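Local structure of mandelate racemase/muconate lactonizing enzyme, C-terminal domain protein (Paracoccus denitrificans, 4DWD) at residues Y129-N135 with A158-D164; R138-V144 with A179-V184; V144-A148 with V184-L188. The protein binds magnesium and may act as a hydro-lyase of the enolase superfamily. The contacts are given in a common frame with arbitrary orientation. Numbering follows the deposited sequence.

In the fold
Three contacts show how one repeat of a beta/alpha-barrel is joined to the next. From the N terminus, strand 125-132 leads into helix 140-154, which returns the chain to strand 158-162; interaction 1 pairs the two strands and closes this loop around the helix. The chain then enters helix 174-188, which packs beside helix 140-154. Interaction 2 (138-144 with 179-184) joins the start of helix 140-154 to the middle of helix 174-188; interaction 3 (144-148 with 184-188) continues the seam to the end of the latter, sharing V144 and V184. All three cross along the chain, since their segments alternate. I132, V159 and I161 of interaction 1 reach the helices, tying sheet to outer layer.

Interaction 1 of 3, residues Y129-N135 with A158-D164; sequences YSSIGGN and AVKIRWD
In the modified TIM barrel of the enolase superfamily, neighbouring strands pair in parallel: extended strands 129-132 and 158-162, flanking helix 140-154 as a beta-alpha-beta unit, have axes 4.6 Å apart and inclined by 12°. The register runs from Y129 beside A158 to I132 beside I161. Y129 (chi1 p) shares a face with A158, S131 and K160; its OH accepts from K160 NZ at 2.9 Å, carried there by K160 chi angles of t, t, p, t. S130 N binds A158 O (3.1 Å) and S130 O receives K160 N (2.8 Å), while S130 OG, on the face of I132, bonds E154. S131 (chi1 t) offers OG to NH1 of R162 (chi1 m) at 3.0 Å and also bonds E324. I132 repeats the ladder, N to K160 O (2.8 Å) and O from R162 N (2.7 Å). G133 lies under a face of the R162 guanidinium, where a CB would collide with NH2. G134 turns the chain with positive phi (74°), its N bonding D164 OD2 at 3.1 Å; D164 OD2 also forms a salt bridge with R162 NH2 (3.4 Å). N135 (chi1 m) directs both N (3.1 Å) and ND2 (2.9 Å) to R162 O, with OD1 taken by R138; its CB makes a CH-pi contact, 4.0 Å from the centroid of the W163 six-membered ring. K160-I161-R162 probably takes the place of the KxK motif ending the second barrel strand in relatives, with arginine for the second lysine. K160 also bridges E223, a calcium ligand in a structure of this protein, and R162 pairs with D327, so the chemistry implies a charged network beside the metal-binding carboxylates.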
ATOM      1  N   TYR B 129     -17.208  33.977   7.994  1.00 12.44           N
ATOM      2  CA  TYR B 129     -16.084  34.423   7.165  1.00 12.30           C
ATOM      3  C   TYR B 129     -16.606  35.063   5.892  1.00 11.93           C
ATOM      4  O   TYR B 129     -17.578  34.581   5.303  1.00 12.63           O
ATOM      5  CB  TYR B 129     -15.066  33.294   6.898  1.00 12.88           C
ATOM      6  CG  TYR B 129     -15.391  32.216   5.870  1.00 11.31           C
ATOM      7  CD1 TYR B 129     -15.197  32.443   4.509  1.00 11.04           C
ATOM      8  CD2 TYR B 129     -15.825  30.940   6.268  1.00 11.91           C
ATOM      9  CE1 TYR B 129     -15.442  31.448   3.570  1.00 12.17           C
ATOM     10  CE2 TYR B 129     -16.076  29.937   5.332  1.00 11.44           C
ATOM     11  CZ  TYR B 129     -15.882  30.202   3.987  1.00 11.70           C
ATOM     12  OH  TYR B 129     -16.114  29.235   3.043  1.00 12.45           O
ATOM     13  N   SER B 130     -15.988  36.171   5.489  1.00 13.01           N
ATOM     14  CA  SER B 130     -16.364  36.850   4.257  1.00 12.92           C
ATOM     15  C   SER B 130     -15.780  36.078   3.088  1.00 12.67           C
ATOM     16  O   SER B 130     -14.550  35.964   2.959  1.00 12.68           O
ATOM     17  CB  SER B 130     -15.834  38.287   4.238  1.00 13.43           C
ATOM     18  OG  SER B 130     -16.387  39.056   5.288  1.00 14.52           O
ATOM     19  N   SER B 131     -16.668  35.545   2.254  1.00 12.54           N
ATOM     20  CA  SER B 131     -16.284  34.739   1.108  1.00 12.47           C
ATOM     21  C   SER B 131     -16.467  35.609  -0.133  1.00 12.80           C
ATOM     22  O   SER B 131     -17.596  35.929  -0.505  1.00 13.32           O
ATOM     23  CB  SER B 131     -17.160  33.496   1.059  1.00 12.99           C
ATOM     24  OG  SER B 131     -16.716  32.602   0.063  1.00 14.29           O
ATOM     25  N   ILE B 132     -15.346  35.996  -0.741  1.00 12.45           N
ATOM     26  CA  ILE B 132     -15.293  37.036  -1.770  1.00 12.46           C
ATOM     27  C   ILE B 132     -14.861  36.442  -3.104  1.00 12.60           C
ATOM     28  O   ILE B 132     -13.703  36.031  -3.270  1.00 12.39           O
ATOM     29  CB  ILE B 132     -14.319  38.143  -1.336  1.00 12.98           C
ATOM     30  CG1 ILE B 132     -14.713  38.622   0.073  1.00 14.40           C
ATOM     31  CG2 ILE B 132     -14.256  39.252  -2.384  1.00 13.92           C
ATOM     32  CD1 ILE B 132     -13.734  39.550   0.738  1.00 15.23           C
ATOM     33  N   GLY B 133     -15.789  36.405  -4.054  1.00 14.21           N
ATOM     34  CA  GLY B 133     -15.560  35.711  -5.321  1.00 13.50           C
ATOM     35  C   GLY B 133     -15.118  36.618  -6.446  1.00 13.40           C
ATOM     36  O   GLY B 133     -14.999  37.830  -6.268  1.00 14.92           O
ATOM     37  N   GLY B 134     -14.876  36.014  -7.605  1.00 14.38           N
ATOM     38  CA  GLY B 134     -14.633  36.756  -8.835  1.00 14.83           C
ATOM     39  C   GLY B 134     -13.278  37.423  -8.943  1.00 15.09           C
ATOM     40  O   GLY B 134     -13.136  38.435  -9.624  1.00 16.45           O
ATOM     41  N   ASN B 135     -12.273  36.862  -8.287  1.00 13.65           N
ATOM     42  CA  ASN B 135     -10.966  37.519  -8.278  1.00 13.46           C
ATOM     43  C   ASN B 135     -10.061  37.210  -9.456  1.00 14.34           C
ATOM     44  O   ASN B 135      -9.064  37.906  -9.673  1.00 13.72           O
ATOM     45  CB  ASN B 135     -10.284  37.281  -6.940  1.00 12.64           C
ATOM     46  CG  ASN B 135     -11.041  37.947  -5.821  1.00 12.13           C
ATOM     47  OD1 ASN B 135     -11.228  39.167  -5.833  1.00 13.37           O
ATOM     48  ND2 ASN B 135     -11.547  37.154  -4.884  1.00 11.96           N
ATOM     49  N   ALA B 158     -12.668  35.517   9.566  1.00 13.68           N
ATOM     50  CA  ALA B 158     -11.742  35.079   8.509  1.00 13.28           C
ATOM     51  C   ALA B 158     -12.197  35.640   7.166  1.00 12.50           C
ATOM     52  O   ALA B 158     -13.329  36.095   7.036  1.00 12.66           O
ATOM     53  CB  ALA B 158     -11.651  33.557   8.457  1.00 13.55           C
ATOM     54  N   VAL B 159     -11.310  35.616   6.175  1.00 12.07           N
ATOM     55  CA  VAL B 159     -11.633  36.051   4.811  1.00 11.38           C
ATOM     56  C   VAL B 159     -11.243  34.936   3.850  1.00 11.33           C
ATOM     57  O   VAL B 159     -10.198  34.327   4.034  1.00 11.18           O
ATOM     58  CB  VAL B 159     -10.847  37.330   4.443  1.00 11.65           C
ATOM     59  CG1 VAL B 159     -10.978  37.642   2.958  1.00 12.16           C
ATOM     60  CG2 VAL B 159     -11.335  38.495   5.296  1.00 13.53           C
ATOM     61  N   LYS B 160     -12.079  34.658   2.849  1.00 10.71           N
ATOM     62  CA  LYS B 160     -11.681  33.728   1.787  1.00 10.17           C
ATOM     63  C   LYS B 160     -11.814  34.444   0.467  1.00 10.38           C
ATOM     64  O   LYS B 160     -12.870  35.016   0.183  1.00 11.78           O
ATOM     65  CB  LYS B 160     -12.551  32.457   1.796  1.00 11.20           C
ATOM     66  CG  LYS B 160     -12.084  31.381   0.820  1.00 11.54           C
ATOM     67  CD  LYS B 160     -12.913  30.113   0.883  1.00 11.70           C
ATOM     68  CE  LYS B 160     -14.182  30.243   0.057  1.00 11.36           C
ATOM     69  NZ  LYS B 160     -15.115  29.103   0.294  1.00 10.84           N
ATOM     70  N   ILE B 161     -10.741  34.435  -0.317  1.00  9.26           N
ATOM     71  CA  ILE B 161     -10.764  35.008  -1.669  1.00  9.61           C
ATOM     72  C   ILE B 161     -10.884  33.878  -2.694  1.00 10.08           C
ATOM     73  O   ILE B 161     -10.086  32.934  -2.698  1.00  9.79           O
ATOM     74  CB  ILE B 161      -9.553  35.935  -1.949  1.00  9.81           C
ATOM     75  CG1 ILE B 161      -8.218  35.272  -1.534  1.00  9.78           C
ATOM     76  CG2 ILE B 161      -9.763  37.243  -1.195  1.00 10.69           C
ATOM     77  CD1 ILE B 161      -6.979  36.094  -1.880  1.00 10.61           C
ATOM     78  N   ARG B 162     -11.905  33.970  -3.540  1.00 10.05           N
ATOM     79  CA  ARG B 162     -12.205  32.909  -4.515  1.00 10.18           C
ATOM     80  C   ARG B 162     -11.978  33.423  -5.919  1.00 11.28           C
ATOM     81  O   ARG B 162     -12.185  34.607  -6.195  1.00 11.21           O
ATOM     82  CB  ARG B 162     -13.662  32.430  -4.393  1.00 11.22           C
ATOM     83  CG  ARG B 162     -14.215  32.362  -2.976  1.00 11.99           C
ATOM     84  CD  ARG B 162     -15.506  31.541  -2.902  1.00 13.30           C
ATOM     85  NE  ARG B 162     -16.452  31.966  -3.933  1.00 15.34           N
ATOM     86  CZ  ARG B 162     -17.305  32.982  -3.810  1.00 14.27           C
ATOM     87  NH1 ARG B 162     -17.382  33.677  -2.676  1.00 14.02           N
ATOM     88  NH2 ARG B 162     -18.090  33.301  -4.828  1.00 16.57           N
ATOM     89  N   TRP B 163     -11.588  32.524  -6.815  1.00 12.19           N
ATOM     90  CA  TRP B 163     -11.202  32.921  -8.159  1.00 12.82           C
ATOM     91  C   TRP B 163     -12.312  32.956  -9.144  1.00 16.77           C
ATOM     92  O   TRP B 163     -12.439  33.927  -9.902  1.00 17.56           O
ATOM     93  CB  TRP B 163     -10.008  32.093  -8.641  1.00 13.11           C
ATOM     94  CG  TRP B 163      -8.785  32.954  -8.585  1.00 13.53           C
ATOM     95  CD1 TRP B 163      -7.979  33.345  -9.648  1.00 14.80           C
ATOM     96  CD2 TRP B 163      -8.250  33.655  -7.415  1.00 12.92           C
ATOM     97  NE1 TRP B 163      -6.996  34.194  -9.222  1.00 13.64           N
ATOM     98  CE2 TRP B 163      -7.105  34.428  -7.891  1.00 13.18           C
ATOM     99  CE3 TRP B 163      -8.592  33.713  -6.059  1.00 12.50           C
ATOM    100  CZ2 TRP B 163      -6.333  35.205  -7.030  1.00 12.89           C
ATOM    101  CZ3 TRP B 163      -7.814  34.497  -5.205  1.00 12.15           C
ATOM    102  CH2 TRP B 163      -6.716  35.240  -5.683  1.00 11.85           C
ATOM    103  N   ASP B 164     -13.126  31.909  -9.143  1.00 14.80           N
ATOM    104  CA  ASP B 164     -14.224  31.776 -10.098  1.00 17.53           C
ATOM    105  C   ASP B 164     -13.803  32.044 -11.547  1.00 18.92           C
ATOM    106  O   ASP B 164     -14.461  32.801 -12.270  1.00 20.82           O
ATOM    107  CB  ASP B 164     -15.396  32.668  -9.681  1.00 18.30           C
ATOM    108  CG  ASP B 164     -15.951  32.269  -8.342  1.00 19.30           C
ATOM    109  OD1 ASP B 164     -16.353  31.092  -8.219  1.00 19.72           O
ATOM    110  OD2 ASP B 164     -15.947  33.108  -7.415  1.00 17.78           O
TER

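Interaction 2 of 3, residues R138-V144 with A179-V184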
ATOM      1  N   ARG B 138     -10.386  40.342 -11.675  1.00 14.39           N
ATOM      2  CA  ARG B 138     -10.034  41.640 -11.087  1.00 13.61           C
ATOM      3  C   ARG B 138      -8.548  41.938 -11.213  1.00 13.31           C
ATOM      4  O   ARG B 138      -7.735  41.024 -11.267  1.00 14.19           O
ATOM      5  CB  ARG B 138     -10.384  41.660  -9.602  1.00 13.14           C
ATOM      6  CG  ARG B 138     -11.857  41.733  -9.311  1.00 14.83           C
ATOM      7  CD  ARG B 138     -12.106  41.949  -7.831  1.00 15.22           C
ATOM      8  NE  ARG B 138     -13.539  42.120  -7.623  1.00 18.64           N
ATOM      9  CZ  ARG B 138     -14.304  41.279  -6.939  1.00 18.82           C
ATOM     10  NH1 ARG B 138     -13.766  40.226  -6.347  1.00 16.69           N
ATOM     11  NH2 ARG B 138     -15.606  41.503  -6.835  1.00 22.30           N
ATOM     12  N   SER B 139      -8.203  43.226 -11.237  1.00 12.79           N
ATOM     13  CA  SER B 139      -6.828  43.656 -11.004  1.00 13.09           C
ATOM     14  C   SER B 139      -6.507  43.508  -9.512  1.00 12.36           C
ATOM     15  O   SER B 139      -7.404  43.377  -8.680  1.00 11.84           O
ATOM     16  CB  SER B 139      -6.656  45.123 -11.402  1.00 12.84           C
ATOM     17  OG  SER B 139      -7.446  45.941 -10.552  1.00 14.74           O
ATOM     18  N   VAL B 140      -5.220  43.556  -9.172  1.00 11.93           N
ATOM     19  CA  VAL B 140      -4.814  43.508  -7.772  1.00 12.07           C
ATOM     20  C   VAL B 140      -5.513  44.588  -6.934  1.00 12.00           C
ATOM     21  O   VAL B 140      -6.025  44.297  -5.853  1.00 12.64           O
ATOM     22  CB  VAL B 140      -3.276  43.630  -7.621  1.00 12.72           C
ATOM     23  CG1 VAL B 140      -2.882  43.797  -6.157  1.00 12.59           C
ATOM     24  CG2 VAL B 140      -2.571  42.413  -8.201  1.00 15.30           C
ATOM     25  N   ASP B 141      -5.551  45.828  -7.427  1.00 12.13           N
ATOM     26  CA  ASP B 141      -6.166  46.899  -6.646  1.00 12.11           C
ATOM     27  C   ASP B 141      -7.660  46.660  -6.454  1.00 11.94           C
ATOM     28  O   ASP B 141      -8.212  47.019  -5.415  1.00 11.95           O
ATOM     29  CB  ASP B 141      -5.912  48.290  -7.257  1.00 13.36           C
ATOM     30  CG  ASP B 141      -6.515  48.443  -8.650  1.00 14.63           C
ATOM     31  OD1 ASP B 141      -7.672  48.886  -8.763  1.00 17.09           O
ATOM     32  OD2 ASP B 141      -5.828  48.101  -9.626  1.00 23.86           O
ATOM     33  N   GLU B 142      -8.297  46.039  -7.446  1.00 11.58           N
ATOM     34  CA  GLU B 142      -9.727  45.719  -7.339  1.00 11.55           C
ATOM     35  C   GLU B 142      -9.990  44.618  -6.309  1.00 11.69           C
ATOM     36  O   GLU B 142     -10.981  44.667  -5.567  1.00 12.68           O
ATOM     37  CB  GLU B 142     -10.306  45.336  -8.701  1.00 13.05           C
ATOM     38  CG  GLU B 142     -10.566  46.538  -9.594  1.00 14.16           C
ATOM     39  CD  GLU B 142     -10.621  46.208 -11.073  1.00 16.97           C
ATOM     40  OE1 GLU B 142     -10.573  45.012 -11.444  1.00 15.47           O
ATOM     41  OE2 GLU B 142     -10.712  47.169 -11.869  1.00 22.46           O
ATOM     42  N   VAL B 143      -9.093  43.632  -6.245  1.00 11.45           N
ATOM     43  CA  VAL B 143      -9.212  42.602  -5.228  1.00 11.16           C
ATOM     44  C   VAL B 143      -9.103  43.235  -3.838  1.00 11.65           C
ATOM     45  O   VAL B 143      -9.948  43.010  -2.965  1.00 12.24           O
ATOM     46  CB  VAL B 143      -8.131  41.515  -5.392  1.00 10.79           C
ATOM     47  CG1 VAL B 143      -8.195  40.529  -4.235  1.00 11.55           C
ATOM     48  CG2 VAL B 143      -8.278  40.792  -6.726  1.00 11.57           C
ATOM     49  N   VAL B 144      -8.061  44.040  -3.641  1.00 11.13           N
ATOM     50  CA  VAL B 144      -7.860  44.707  -2.358  1.00 11.18           C
ATOM     51  C   VAL B 144      -9.063  45.585  -1.971  1.00 11.92           C
ATOM     52  O   VAL B 144      -9.544  45.518  -0.846  1.00 11.80           O
ATOM     53  CB  VAL B 144      -6.529  45.485  -2.332  1.00 11.34           C
ATOM     54  CG1 VAL B 144      -6.397  46.290  -1.039  1.00 12.39           C
ATOM     55  CG2 VAL B 144      -5.371  44.503  -2.498  1.00 11.97           C
ATOM     56  N   ALA B 179       0.391  37.305  -6.508  1.00 10.29           N
ATOM     57  CA  ALA B 179       0.418  38.759  -6.232  1.00 10.41           C
ATOM     58  C   ALA B 179      -0.856  39.251  -5.539  1.00 10.37           C
ATOM     59  O   ALA B 179      -0.800  40.092  -4.635  1.00 11.04           O
ATOM     60  CB  ALA B 179       0.704  39.558  -7.503  1.00 10.63           C
ATOM     61  N   LYS B 180      -2.005  38.708  -5.942  1.00 10.15           N
ATOM     62  CA  LYS B 180      -3.283  39.075  -5.336  1.00  9.99           C
ATOM     63  C   LYS B 180      -3.320  38.535  -3.906  1.00 10.19           C
ATOM     64  O   LYS B 180      -3.723  39.234  -2.975  1.00 10.61           O
ATOM     65  CB  LYS B 180      -4.442  38.519  -6.162  1.00  9.69           C
ATOM     66  CG  LYS B 180      -4.632  39.277  -7.471  1.00 11.10           C
ATOM     67  CD  LYS B 180      -5.528  38.532  -8.445  1.00 12.37           C
ATOM     68  CE  LYS B 180      -5.757  39.390  -9.679  1.00 13.54           C
ATOM     69  NZ  LYS B 180      -6.490  38.630 -10.729  1.00 13.21           N
ATOM     70  N   ALA B 181      -2.890  37.285  -3.725  1.00  9.66           N
ATOM     71  CA  ALA B 181      -2.848  36.715  -2.369  1.00  9.76           C
ATOM     72  C   ALA B 181      -1.925  37.530  -1.452  1.00  9.96           C
ATOM     73  O   ALA B 181      -2.269  37.786  -0.295  1.00  9.21           O
ATOM     74  CB  ALA B 181      -2.429  35.252  -2.413  1.00  9.45           C
ATOM     75  N   ARG B 182      -0.785  37.966  -1.990  1.00  9.69           N
ATOM     76  CA  ARG B 182       0.165  38.783  -1.233  1.00  9.40           C
ATOM     77  C   ARG B 182      -0.447  40.120  -0.840  1.00  9.88           C
ATOM     78  O   ARG B 182      -0.343  40.549   0.312  1.00 10.22           O
ATOM     79  CB  ARG B 182       1.465  38.987  -2.028  1.00 10.17           C
ATOM     80  CG  ARG B 182       2.473  39.895  -1.326  1.00 13.65           C
ATOM     81  CD  ARG B 182       3.797  39.932  -2.073  1.00 18.06           C
ATOM     82  NE  ARG B 182       4.618  38.780  -1.690  1.00 25.91           N
ATOM     83  CZ  ARG B 182       5.474  38.773  -0.666  1.00 28.22           C
ATOM     84  NH1 ARG B 182       5.647  39.858   0.076  1.00 25.59           N
ATOM     85  NH2 ARG B 182       6.167  37.682  -0.393  1.00 37.18           N
ATOM     86  N   ALA B 183      -1.102  40.775  -1.799  1.00  9.87           N
ATOM     87  CA  ALA B 183      -1.703  42.079  -1.531  1.00  9.82           C
ATOM     88  C   ALA B 183      -2.794  41.993  -0.457  1.00 10.18           C
ATOM     89  O   ALA B 183      -2.952  42.909   0.362  1.00 11.53           O
ATOM     90  CB  ALA B 183      -2.254  42.663  -2.811  1.00 10.95           C
ATOM     91  N   VAL B 184      -3.553  40.894  -0.472  1.00  9.77           N
ATOM     92  CA  VAL B 184      -4.602  40.690   0.517  1.00 10.01           C
ATOM     93  C   VAL B 184      -4.006  40.464   1.910  1.00 10.60           C
ATOM     94  O   VAL B 184      -4.507  41.014   2.889  1.00 10.92           O
ATOM     95  CB  VAL B 184      -5.607  39.587   0.081  1.00 10.52           C
ATOM     96  CG1 VAL B 184      -6.573  39.237   1.219  1.00 11.18           C
ATOM     97  CG2 VAL B 184      -6.398  40.067  -1.145  1.00 11.82           C
TER
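The two helices here run in broadly the same direction, their axes 9.3 Å apart at closest approach and crossing at -40°. Nearest CA atoms belong to V140 and K180 (5.3 Å) and, one turn on, to V144 and V184 (5.9 Å). Such side-by-side helices, each following a strand of the barrel, form the outer layer of the beta/alpha fold. Helix 140-154 begins with a capping box: S139 OG accepts from E142 N at 3.2 Å, and E142 OE1 accepts from S139 N at 3.0 Å, so the first turn is closed by its own residues. Along the start of the helix, the small A183 meets two valines spaced a turn apart, its CB lying 3.6 Å from V140 CG1 and 3.6 Å from V144 CG2. V143 points across to the other helix, with CG1 3.6 Å from V184 CG2, and thus extends the apolar seam towards the sheet. K180 combines two roles. Its methylenes run along the valines, K180 CG at 3.8 Å from V140 CG2 and K180 CD at 4.0 Å from V143 CG2, and its side chain also packs on W163. Because chi2 to chi4 are all t, the chain extends past the helix start, and K180 NZ reaches R138 O at 2.8 Å; the same ammonium also donates to N135 O. R138 itself turns its guanidinium to G133 O and N135 OD1. The chemistry implies a graded interface: methyl packing between the helices gives way at the N-terminal end of helix 140-154 to a lysine charge held by backbone carbonyls of the preceding loop.

Interaction 3 of 3, residues V144-A148 with V184-L188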
ATOM      1  N   VAL B 144      -8.061  44.040  -3.641  1.00 11.13           N
ATOM      2  CA  VAL B 144      -7.860  44.707  -2.358  1.00 11.18           C
ATOM      3  C   VAL B 144      -9.063  45.585  -1.971  1.00 11.92           C
ATOM      4  O   VAL B 144      -9.544  45.518  -0.846  1.00 11.80           O
ATOM      5  CB  VAL B 144      -6.529  45.485  -2.332  1.00 11.34           C
ATOM      6  CG1 VAL B 144      -6.397  46.290  -1.039  1.00 12.39           C
ATOM      7  CG2 VAL B 144      -5.371  44.503  -2.498  1.00 11.97           C
ATOM      8  N   ARG B 145      -9.564  46.365  -2.927  1.00 11.67           N
ATOM      9  CA  ARG B 145     -10.704  47.238  -2.661  1.00 11.94           C
ATOM     10  C   ARG B 145     -11.932  46.452  -2.198  1.00 12.49           C
ATOM     11  O   ARG B 145     -12.583  46.832  -1.218  1.00 13.89           O
ATOM     12  CB  ARG B 145     -11.038  48.094  -3.885  1.00 12.74           C
ATOM     13  CG  ARG B 145     -12.132  49.110  -3.586  1.00 14.41           C
ATOM     14  CD  ARG B 145     -12.433  50.034  -4.745  1.00 17.12           C
ATOM     15  NE  ARG B 145     -13.361  51.091  -4.331  1.00 22.24           N
ATOM     16  CZ  ARG B 145     -13.030  52.225  -3.698  1.00 24.20           C
ATOM     17  NH1 ARG B 145     -11.762  52.517  -3.375  1.00 19.04           N
ATOM     18  NH2 ARG B 145     -13.990  53.083  -3.380  1.00 28.04           N
ATOM     19  N   GLU B 146     -12.238  45.355  -2.883  1.00 12.65           N
ATOM     20  CA  GLU B 146     -13.426  44.582  -2.546  1.00 13.61           C
ATOM     21  C   GLU B 146     -13.257  43.873  -1.206  1.00 13.16           C
ATOM     22  O   GLU B 146     -14.196  43.829  -0.404  1.00 13.39           O
ATOM     23  CB  GLU B 146     -13.764  43.598  -3.668  1.00 14.68           C
ATOM     24  CG  GLU B 146     -15.017  42.750  -3.425  1.00 14.31           C
ATOM     25  CD  GLU B 146     -16.325  43.527  -3.269  1.00 17.65           C
ATOM     26  OE1 GLU B 146     -16.395  44.762  -3.481  1.00 17.57           O
ATOM     27  OE2 GLU B 146     -17.323  42.866  -2.924  1.00 19.07           O
ATOM     28  N   VAL B 147     -12.071  43.320  -0.944  1.00 12.67           N
ATOM     29  CA  VAL B 147     -11.843  42.699   0.361  1.00 12.96           C
ATOM     30  C   VAL B 147     -12.009  43.729   1.489  1.00 13.07           C
ATOM     31  O   VAL B 147     -12.689  43.462   2.483  1.00 13.58           O
ATOM     32  CB  VAL B 147     -10.465  42.000   0.444  1.00 11.91           C
ATOM     33  CG1 VAL B 147     -10.183  41.524   1.866  1.00 13.53           C
ATOM     34  CG2 VAL B 147     -10.400  40.836  -0.542  1.00 12.36           C
ATOM     35  N   ALA B 148     -11.408  44.912   1.328  1.00 12.78           N
ATOM     36  CA  ALA B 148     -11.517  45.955   2.348  1.00 13.47           C
ATOM     37  C   ALA B 148     -12.983  46.332   2.571  1.00 13.51           C
ATOM     38  O   ALA B 148     -13.417  46.494   3.711  1.00 15.76           O
ATOM     39  CB  ALA B 148     -10.703  47.177   1.956  1.00 12.47           C
ATOM     40  N   VAL B 184      -3.553  40.894  -0.472  1.00  9.77           N
ATOM     41  CA  VAL B 184      -4.602  40.690   0.517  1.00 10.01           C
ATOM     42  C   VAL B 184      -4.006  40.464   1.910  1.00 10.60           C
ATOM     43  O   VAL B 184      -4.507  41.014   2.889  1.00 10.92           O
ATOM     44  CB  VAL B 184      -5.607  39.587   0.081  1.00 10.52           C
ATOM     45  CG1 VAL B 184      -6.573  39.237   1.219  1.00 11.18           C
ATOM     46  CG2 VAL B 184      -6.398  40.067  -1.145  1.00 11.82           C
ATOM     47  N   ARG B 185      -2.924  39.694   1.993  1.00 10.03           N
ATOM     48  CA  ARG B 185      -2.221  39.534   3.276  1.00  9.85           C
ATOM     49  C   ARG B 185      -1.744  40.894   3.802  1.00 11.30           C
ATOM     50  O   ARG B 185      -1.876  41.186   4.988  1.00 12.03           O
ATOM     51  CB  ARG B 185      -1.061  38.544   3.143  1.00 10.57           C
ATOM     52  CG  ARG B 185      -0.067  38.571   4.305  1.00 11.03           C
ATOM     53  CD  ARG B 185      -0.696  38.188   5.638  1.00 11.74           C
ATOM     54  NE  ARG B 185      -1.072  36.778   5.660  1.00 11.21           N
ATOM     55  CZ  ARG B 185      -1.927  36.222   6.518  1.00 12.16           C
ATOM     56  NH1 ARG B 185      -2.540  36.944   7.454  1.00 12.76           N
ATOM     57  NH2 ARG B 185      -2.167  34.923   6.426  1.00 13.76           N
ATOM     58  N   GLU B 186      -1.198  41.717   2.912  1.00 10.68           N
ATOM     59  CA  GLU B 186      -0.698  43.029   3.325  1.00 11.11           C
ATOM     60  C   GLU B 186      -1.823  43.929   3.839  1.00 12.13           C
ATOM     61  O   GLU B 186      -1.652  44.675   4.813  1.00 13.28           O
ATOM     62  CB  GLU B 186       0.084  43.686   2.184  1.00 12.73           C
ATOM     63  CG  GLU B 186       1.395  42.954   1.919  1.00 12.47           C
ATOM     64  CD  GLU B 186       2.222  43.515   0.785  1.00 14.74           C
ATOM     65  OE1 GLU B 186       1.898  44.609   0.271  1.00 18.00           O
ATOM     66  OE2 GLU B 186       3.221  42.854   0.426  1.00 18.31           O
ATOM     67  N   LEU B 187      -2.978  43.850   3.190  1.00 11.76           N
ATOM     68  CA  LEU B 187      -4.152  44.597   3.639  1.00 13.22           C
ATOM     69  C   LEU B 187      -4.631  44.175   5.024  1.00 13.50           C
ATOM     70  O   LEU B 187      -4.877  45.018   5.894  1.00 16.69           O
ATOM     71  CB  LEU B 187      -5.298  44.439   2.633  1.00 13.56           C
ATOM     72  CG  LEU B 187      -6.681  44.957   3.037  1.00 14.83           C
ATOM     73  CD1 LEU B 187      -6.713  46.477   2.967  1.00 17.85           C
ATOM     74  CD2 LEU B 187      -7.762  44.354   2.155  1.00 13.24           C
ATOM     75  N   LEU B 188      -4.778  42.868   5.218  1.00 13.23           N
ATOM     76  CA  LEU B 188      -5.456  42.341   6.396  1.00 14.42           C
ATOM     77  C   LEU B 188      -4.555  42.224   7.620  1.00 15.52           C
ATOM     78  O   LEU B 188      -5.040  42.141   8.748  1.00 17.99           O
ATOM     79  CB  LEU B 188      -6.115  40.997   6.079  1.00 14.43           C
ATOM     80  CG  LEU B 188      -7.220  41.075   5.025  1.00 12.38           C
ATOM     81  CD1 LEU B 188      -7.764  39.681   4.781  1.00 13.10           C
ATOM     82  CD2 LEU B 188      -8.338  42.042   5.424  1.00 14.22           C
TER
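In a beta/alpha-barrel, the outer helices must fit one another as well as the strands beneath them, and this contact shows that fit at the level of single methyl groups. Segments 144-148 and 184-188 are both helical, with axes 10.1 Å apart at closest approach and crossing at -38°. L187 is the main bump. Pointing across the gap, it fits CD2 into a shallow hollow bounded by V144, V147 and A148: V144 CG1 is 4.0 Å from L187 CD2, V147 CG1 3.7 Å and A148 CB 4.1 Å. V147 answers from the other helix. Its isopropyl group enters the space among V184, L187 and L188, with V147 CG2 4.1 Å from V184 CG2 and V147 CG1 4.0 Å from L188 CD2. The two bumps therefore interlock, each filling the hollow beside the other, with no hydrogen bond between the segments. On the side facing the sheet, V147 and V184 rest on I161, and L188 on V159, so one apolar layer continues from helix to helix and on to strand 158-162. A148 keeps its wall of the hollow low, and L187 can approach the backbone itself: its CD2 lies 3.7 Å from V144 O and 3.8 Å from A148 N, the two ends of a 2.9 Å hydrogen bond within the helix.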